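Local coordinates for cystathionine beta-lyase family protein, YNBB B.subtilis ortholog (Clostridium acetobutylicum, PDB 3HVY) that probably acts as a pyridoxal-phosphate-dependent lyase of the cystathionine beta-lyase and methionine gamma-lyase type, possibly with a part in aluminium resistance, at residues Leu50-Glu55 against Tyr83-Asn88; Gly248-Thr253 against Leu294-His299. One frame throughout, in Å; residues are numbered along the deposited sequence. Where two conformers were deposited one is given.

Interaction 1: Leu50-Glu55 against Tyr83-Asn88; sequences LKAFQE and YANIFN. With NA (sodium ion), chain X; EDO (1,2-ethanediol), chain Z.
Asn-85 reaches across from helix 74-87 to the last turn of helix 18-55, where its ND2 gives a hydrogen bond of 3.0 Å to Glu-55 OE1. The bond is nearly straight and lies in the plane of the Asn-85 amide, but it meets the carboxylate oxygen on its anti side, 21° out of the carboxylate plane. A second acceptor shares ND2: a water 2.7 Å from ND2, which donates in turn to Ala-52 O, so both amide hydrogens have acceptors. Beneath this polar layer the helices pack through small and branched apolar groups, Ala-52 CB resting 3.6 Å from Ile-86 CG1. The short side chain of Ala-52 suits a place where the backbones come close; the axes of 50-55 and 83-87 pass 9.0 Å apart, running at 139° to each other. The other end of the Asn-85 amide faces a sodium ion. CG stands anti to the backbone N (chi1 -164°), which puts OD1 beside the carbonyl, and Asn-85 O and Asn-85 OD1 both bind sodium, each at 2.3 Å. Asn-88 OD1 completes the protein ligands, joined by two waters. Asn-88 leaves the helix with positive phi in a Schellman motif, a conformation asparagine tolerates well, and its ND2 bonds to a 1,2-ethanediol, probably from the crystallisation liquor, and to Asp-232. Farther out, Lys-51 and Gln-54 hydrogen-bond to a second subunit, so this end of helix 18-55 also belongs to a subunit interface. Because sodium draws on OD1 while Glu-55 accepts from ND2, the amide's orientation is fixed from both ends; the cation would be expected to polarise the amide and strengthen ND2 as a donor toward the carboxylate.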
loop_
_atom_site.group_PDB
_atom_site.type_symbol
_atom_site.label_atom_id
_atom_site.label_comp_id
_atom_site.label_asym_id
_atom_site.label_seq_id
_atom_site.Cartn_x
_atom_site.Cartn_y
_atom_site.Cartn_z
ATOM N N LEU D 50 -13.090 22.595 -4.528
ATOM C CA LEU D 50 -14.275 21.971 -3.997
ATOM C C LEU D 50 -15.323 21.820 -5.111
ATOM O O LEU D 50 -15.949 20.751 -5.280
ATOM C CB LEU D 50 -14.827 22.832 -2.859
ATOM C CG LEU D 50 -16.125 22.367 -2.210
ATOM C CD1 LEU D 50 -15.940 20.925 -1.648
ATOM C CD2 LEU D 50 -16.611 23.378 -1.137
ATOM N N LYS D 51 -15.550 22.868 -5.885
ATOM C CA LYS D 51 -16.555 22.767 -6.959
ATOM C C LYS D 51 -16.199 21.673 -7.975
ATOM O O LYS D 51 -17.063 20.974 -8.474
ATOM C CB LYS D 51 -16.686 24.073 -7.738
ATOM C CG LYS D 51 -17.313 25.228 -7.007
ATOM C CD LYS D 51 -17.731 26.344 -7.978
ATOM C CE LYS D 51 -16.626 26.774 -8.928
ATOM N NZ LYS D 51 -17.035 27.930 -9.796
ATOM N N ALA D 52 -14.925 21.588 -8.342
ATOM C CA ALA D 52 -14.455 20.578 -9.293
ATOM C C ALA D 52 -14.759 19.139 -8.732
ATOM O O ALA D 52 -15.280 18.252 -9.449
ATOM C CB ALA D 52 -12.975 20.789 -9.584
ATOM N N PHE D 53 -14.486 18.914 -7.444
ATOM C CA PHE D 53 -14.814 17.632 -6.831
ATOM C C PHE D 53 -16.316 17.306 -6.976
ATOM O O PHE D 53 -16.713 16.219 -7.397
ATOM C CB PHE D 53 -14.454 17.662 -5.341
ATOM C CG PHE D 53 -13.039 17.166 -5.014
ATOM C CD1 PHE D 53 -11.926 17.955 -5.244
ATOM C CD2 PHE D 53 -12.851 15.926 -4.430
ATOM C CE1 PHE D 53 -10.659 17.510 -4.930
ATOM C CE2 PHE D 53 -11.587 15.454 -4.100
ATOM C CZ PHE D 53 -10.480 16.240 -4.366
ATOM N N GLN D 54 -17.130 18.286 -6.624
ATOM C CA GLN D 54 -18.588 18.129 -6.598
ATOM C C GLN D 54 -19.156 17.997 -7.983
ATOM O O GLN D 54 -20.044 17.187 -8.186
ATOM C CB GLN D 54 -19.192 19.312 -5.846
ATOM C CG GLN D 54 -18.654 19.390 -4.403
ATOM C CD GLN D 54 -19.439 20.373 -3.575
ATOM O OE1 GLN D 54 -19.956 21.352 -4.116
ATOM N NE2 GLN D 54 -19.535 20.130 -2.270
ATOM N N GLU D 55 -18.584 18.690 -8.972
ATOM C CA GLU D 55 -19.069 18.540 -10.340
ATOM C C GLU D 55 -18.702 17.175 -10.934
ATOM O O GLU D 55 -19.422 16.664 -11.760
ATOM C CB GLU D 55 -18.630 19.703 -11.222
ATOM C CG GLU D 55 -19.325 21.039 -10.765
ATOM C CD GLU D 55 -18.729 22.333 -11.331
ATOM O OE1 GLU D 55 -17.769 22.288 -12.139
ATOM O OE2 GLU D 55 -19.244 23.409 -10.945
ATOM N N TYR D 83 -8.886 17.660 -12.475
ATOM C CA TYR D 83 -7.813 18.550 -12.814
ATOM C C TYR D 83 -8.160 19.377 -14.069
ATOM O O TYR D 83 -7.884 20.575 -14.113
ATOM C CB TYR D 83 -6.536 17.791 -13.094
ATOM C CG TYR D 83 -5.564 17.578 -11.953
ATOM C CD1 TYR D 83 -5.917 16.888 -10.816
ATOM C CD2 TYR D 83 -4.216 17.977 -12.084
ATOM C CE1 TYR D 83 -4.935 16.616 -9.794
ATOM C CE2 TYR D 83 -3.282 17.728 -11.101
ATOM C CZ TYR D 83 -3.648 17.087 -9.939
ATOM O OH TYR D 83 -2.674 16.844 -8.960
ATOM N N ALA D 84 -8.694 18.741 -15.106
ATOM C CA ALA D 84 -9.079 19.487 -16.337
ATOM C C ALA D 84 -10.070 20.633 -15.977
ATOM O O ALA D 84 -9.979 21.786 -16.465
ATOM C CB ALA D 84 -9.695 18.546 -17.356
ATOM N N ASN D 85 -10.996 20.328 -15.094
ATOM C CA ASN D 85 -11.955 21.342 -14.637
ATOM C C ASN D 85 -11.228 22.490 -13.897
ATOM O O ASN D 85 -11.429 23.683 -14.194
ATOM C CB ASN D 85 -12.950 20.693 -13.703
ATOM C CG ASN D 85 -14.198 21.541 -13.478
ATOM O OD1 ASN D 85 -14.272 22.709 -13.900
ATOM N ND2 ASN D 85 -15.210 20.939 -12.853
ATOM N N ILE D 86 -10.341 22.146 -12.972
ATOM C CA ILE D 86 -9.627 23.154 -12.183
ATOM C C ILE D 86 -8.794 24.074 -13.083
ATOM O O ILE D 86 -8.790 25.309 -12.931
ATOM C CB ILE D 86 -8.720 22.500 -11.115
ATOM C CG1 ILE D 86 -9.605 21.862 -10.045
ATOM C CG2 ILE D 86 -7.733 23.532 -10.507
ATOM C CD1 ILE D 86 -8.858 20.856 -9.096
ATOM N N PHE D 87 -8.109 23.468 -14.038
ATOM C CA PHE D 87 -7.236 24.217 -14.929
ATOM C C PHE D 87 -7.961 24.845 -16.126
ATOM O O PHE D 87 -7.360 25.552 -16.920
ATOM C CB PHE D 87 -6.096 23.310 -15.418
ATOM C CG PHE D 87 -5.016 23.094 -14.394
ATOM C CD1 PHE D 87 -4.122 24.101 -14.102
ATOM C CD2 PHE D 87 -4.898 21.892 -13.720
ATOM C CE1 PHE D 87 -3.091 23.913 -13.156
ATOM C CE2 PHE D 87 -3.913 21.692 -12.786
ATOM C CZ PHE D 87 -2.986 22.706 -12.507
ATOM N N ASN D 88 -9.241 24.543 -16.251
ATOM C CA ASN D 88 -10.073 24.983 -17.378
ATOM C C ASN D 88 -9.510 24.557 -18.725
ATOM O O ASN D 88 -9.441 25.361 -19.668
ATOM C CB ASN D 88 -10.331 26.491 -17.282
ATOM C CG ASN D 88 -11.144 26.843 -16.062
ATOM O OD1 ASN D 88 -12.204 26.265 -15.847
ATOM N ND2 ASN D 88 -10.665 27.786 -15.259
HETATM NA NA NA X . -13.450 24.694 -14.768
HETATM C C1 EDO Z . -10.654 30.319 -12.042
HETATM O O1 EDO Z . -11.266 29.085 -12.515
HETATM C C2 EDO Z . -9.697 30.992 -13.005
HETATM O O2 EDO Z . -10.388 32.002 -13.777
HETATM O O HOH W 1 -14.744 18.412 -12.155
HETATM O O HOH W 2 -15.876 24.517 -11.582
HETATM O O HOH W 3 -15.545 25.871 -14.746
HETATM O O HOH W 4 -13.782 23.455 -17.086
#

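Interaction 2: Gly248-Thr253 against Leu294-His299; sequences GGIATT and LFMAPH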
loop_
_atom_site.group_PDB
_atom_site.type_symbol
_atom_site.label_atom_id
_atom_site.label_comp_id
_atom_site.label_asym_id
_atom_site.label_seq_id
_atom_site.Cartn_x
_atom_site.Cartn_y
_atom_site.Cartn_z
ATOM N N GLY D 248 -0.342 18.740 -2.356
ATOM C CA GLY D 248 -0.788 19.142 -0.973
ATOM C C GLY D 248 0.108 18.608 0.115
ATOM O O GLY D 248 -0.268 18.577 1.265
ATOM N N GLY D 249 1.314 18.191 -0.254
ATOM C CA GLY D 249 2.239 17.512 0.668
ATOM C C GLY D 249 1.932 16.046 0.990
ATOM O O GLY D 249 2.679 15.409 1.727
ATOM N N ILE D 250 0.855 15.508 0.399
ATOM C CA ILE D 250 0.360 14.155 0.660
ATOM C C ILE D 250 0.735 13.209 -0.479
ATOM O O ILE D 250 0.968 12.038 -0.260
ATOM C CB ILE D 250 -1.201 14.248 0.887
ATOM C CG1 ILE D 250 -1.452 15.108 2.125
ATOM C CG2 ILE D 250 -1.858 12.887 1.051
ATOM C CD1 ILE D 250 -2.900 15.616 2.234
ATOM N N ALA D 251 0.794 13.692 -1.718
ATOM C CA ALA D 251 1.177 12.829 -2.852
ATOM C C ALA D 251 2.564 12.315 -2.644
ATOM O O ALA D 251 3.441 13.070 -2.234
ATOM C CB ALA D 251 1.083 13.583 -4.175
ATOM N N THR D 252 2.798 11.039 -2.927
ATOM C CA THR D 252 4.131 10.513 -2.718
ATOM C C THR D 252 4.976 10.464 -3.976
ATOM O O THR D 252 6.178 10.288 -3.894
ATOM C CB THR D 252 4.090 9.149 -2.056
ATOM O OG1 THR D 252 3.339 8.310 -2.910
ATOM C CG2 THR D 252 3.412 9.234 -0.661
ATOM N N THR D 253 4.378 10.643 -5.146
ATOM C CA THR D 253 5.157 10.690 -6.393
ATOM C C THR D 253 4.227 11.075 -7.521
ATOM O O THR D 253 3.010 11.229 -7.315
ATOM C CB THR D 253 5.860 9.344 -6.735
ATOM O OG1 THR D 253 6.901 9.559 -7.749
ATOM C CG2 THR D 253 4.822 8.353 -7.205
ATOM N N LEU D 294 -4.843 16.987 -3.446
ATOM C CA LEU D 294 -5.429 18.074 -4.243
ATOM C C LEU D 294 -6.347 19.021 -3.433
ATOM O O LEU D 294 -6.279 20.251 -3.550
ATOM C CB LEU D 294 -6.158 17.489 -5.455
ATOM C CG LEU D 294 -6.879 18.433 -6.406
ATOM C CD1 LEU D 294 -5.891 19.347 -7.019
ATOM C CD2 LEU D 294 -7.687 17.709 -7.463
ATOM N N PHE D 295 -7.196 18.446 -2.599
ATOM C CA PHE D 295 -8.079 19.227 -1.773
ATOM C C PHE D 295 -7.343 20.143 -0.813
ATOM O O PHE D 295 -7.755 21.299 -0.616
ATOM C CB PHE D 295 -9.051 18.330 -1.035
ATOM C CG PHE D 295 -10.145 19.081 -0.406
ATOM C CD1 PHE D 295 -11.130 19.652 -1.192
ATOM C CD2 PHE D 295 -10.173 19.269 0.951
ATOM C CE1 PHE D 295 -12.146 20.382 -0.633
ATOM C CE2 PHE D 295 -11.170 19.989 1.531
ATOM C CZ PHE D 295 -12.170 20.580 0.717
HETATM N N MSE D 296 -6.248 19.645 -0.237
HETATM C CA MSE D 296 -5.445 20.424 0.691
HETATM C C MSE D 296 -4.409 21.334 -0.019
HETATM O O MSE D 296 -3.750 22.134 0.639
HETATM C CB MSE D 296 -4.683 19.463 1.619
HETATM C CG MSE D 296 -5.520 18.555 2.508
HETATM SE SE MSE D 296 -4.307 17.229 3.348
HETATM C CE MSE D 296 -2.809 18.445 3.750
ATOM N N ALA D 297 -4.253 21.203 -1.335
ATOM C CA ALA D 297 -3.220 21.946 -2.057
ATOM C C ALA D 297 -3.329 23.495 -2.051
ATOM O O ALA D 297 -2.291 24.189 -1.935
ATOM C CB ALA D 297 -3.036 21.414 -3.453
ATOM N N PRO D 298 -4.540 24.038 -2.264
ATOM C CA PRO D 298 -4.663 25.497 -2.190
ATOM C C PRO D 298 -4.208 26.054 -0.855
ATOM O O PRO D 298 -3.660 27.136 -0.787
ATOM C CB PRO D 298 -6.189 25.725 -2.344
ATOM C CG PRO D 298 -6.653 24.597 -3.200
ATOM C CD PRO D 298 -5.839 23.411 -2.623
ATOM N N HIS D 299 -4.508 25.327 0.207
ATOM C CA HIS D 299 -4.115 25.717 1.562
ATOM C C HIS D 299 -2.620 25.582 1.810
ATOM O O HIS D 299 -1.952 26.526 2.232
ATOM C CB HIS D 299 -4.930 24.931 2.619
ATOM C CG HIS D 299 -4.661 25.347 4.030
ATOM N ND1 HIS D 299 -5.446 26.263 4.698
ATOM C CD2 HIS D 299 -3.698 24.958 4.907
ATOM C CE1 HIS D 299 -4.960 26.433 5.920
ATOM N NE2 HIS D 299 -3.904 25.655 6.072
#
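Gly-248 lies against the backbone of Ala-297, their CA atoms 3.9 Å apart, where the loop between strands 237-241 and 255-259 meets helix 287-317 in the large domain of a fold-type I PLP enzyme, built on a mixed seven-stranded sheet. Lys-244, the residue seen modified with pyridoxal phosphate, precedes this loop segment closely in sequence. No hydrogen bond joins the two segments. Gly-248 and Gly-249 both have positive phi, which glycine readily adopts, and without a side chain at Gly-248 the two backbones can approach this closely. The helix is kinked here: Pro-298 has no amide hydrogen to offer the preceding turn, while Ala-297 N bonds back to Leu-294 O at 3.1 Å.

The larger side chains meet at about a right angle. Ile-250 directs its CG1 branch at selenomethionine Met-296, a flexible residue. The modelled distance between Ile-250 CD1 and the selenium is too short to be trusted, and as Met-296 was deposited in two conformers, the fine fit of this pair remains doubtful. Both residues also pack against Ile-250 of a second subunit, and the ring of His-299 meets its counterpart there, placing the contact at a subunit interface. Closer to the backbones the fit is firmer: the methyl of Ala-297 sits beside the glycine, with Ala-297 CB 4.0 Å from Gly-248 CA.

In the fold
Interaction 1 closes before interaction 2 opens along the chain, and their centres lie about 15 Å apart on the same side of the chain's centre. Helix 287-317, which carries 294-299, joins them: Leu-294 CD2 packs 3.7 Å from Ile-86 CD1 and also meets Tyr-83 and Phe-53, while Phe-295 touches Leu-50. Three helices, 18-55, 74-87 and 287-317, thus share one apolar layer, with the sodium site toward its outer side and the buried loop after Lys-244 on the inner. Both contacts reach the second subunit, and interaction 2 does so from a loop only a few residues after the cofactor-bearing lysine.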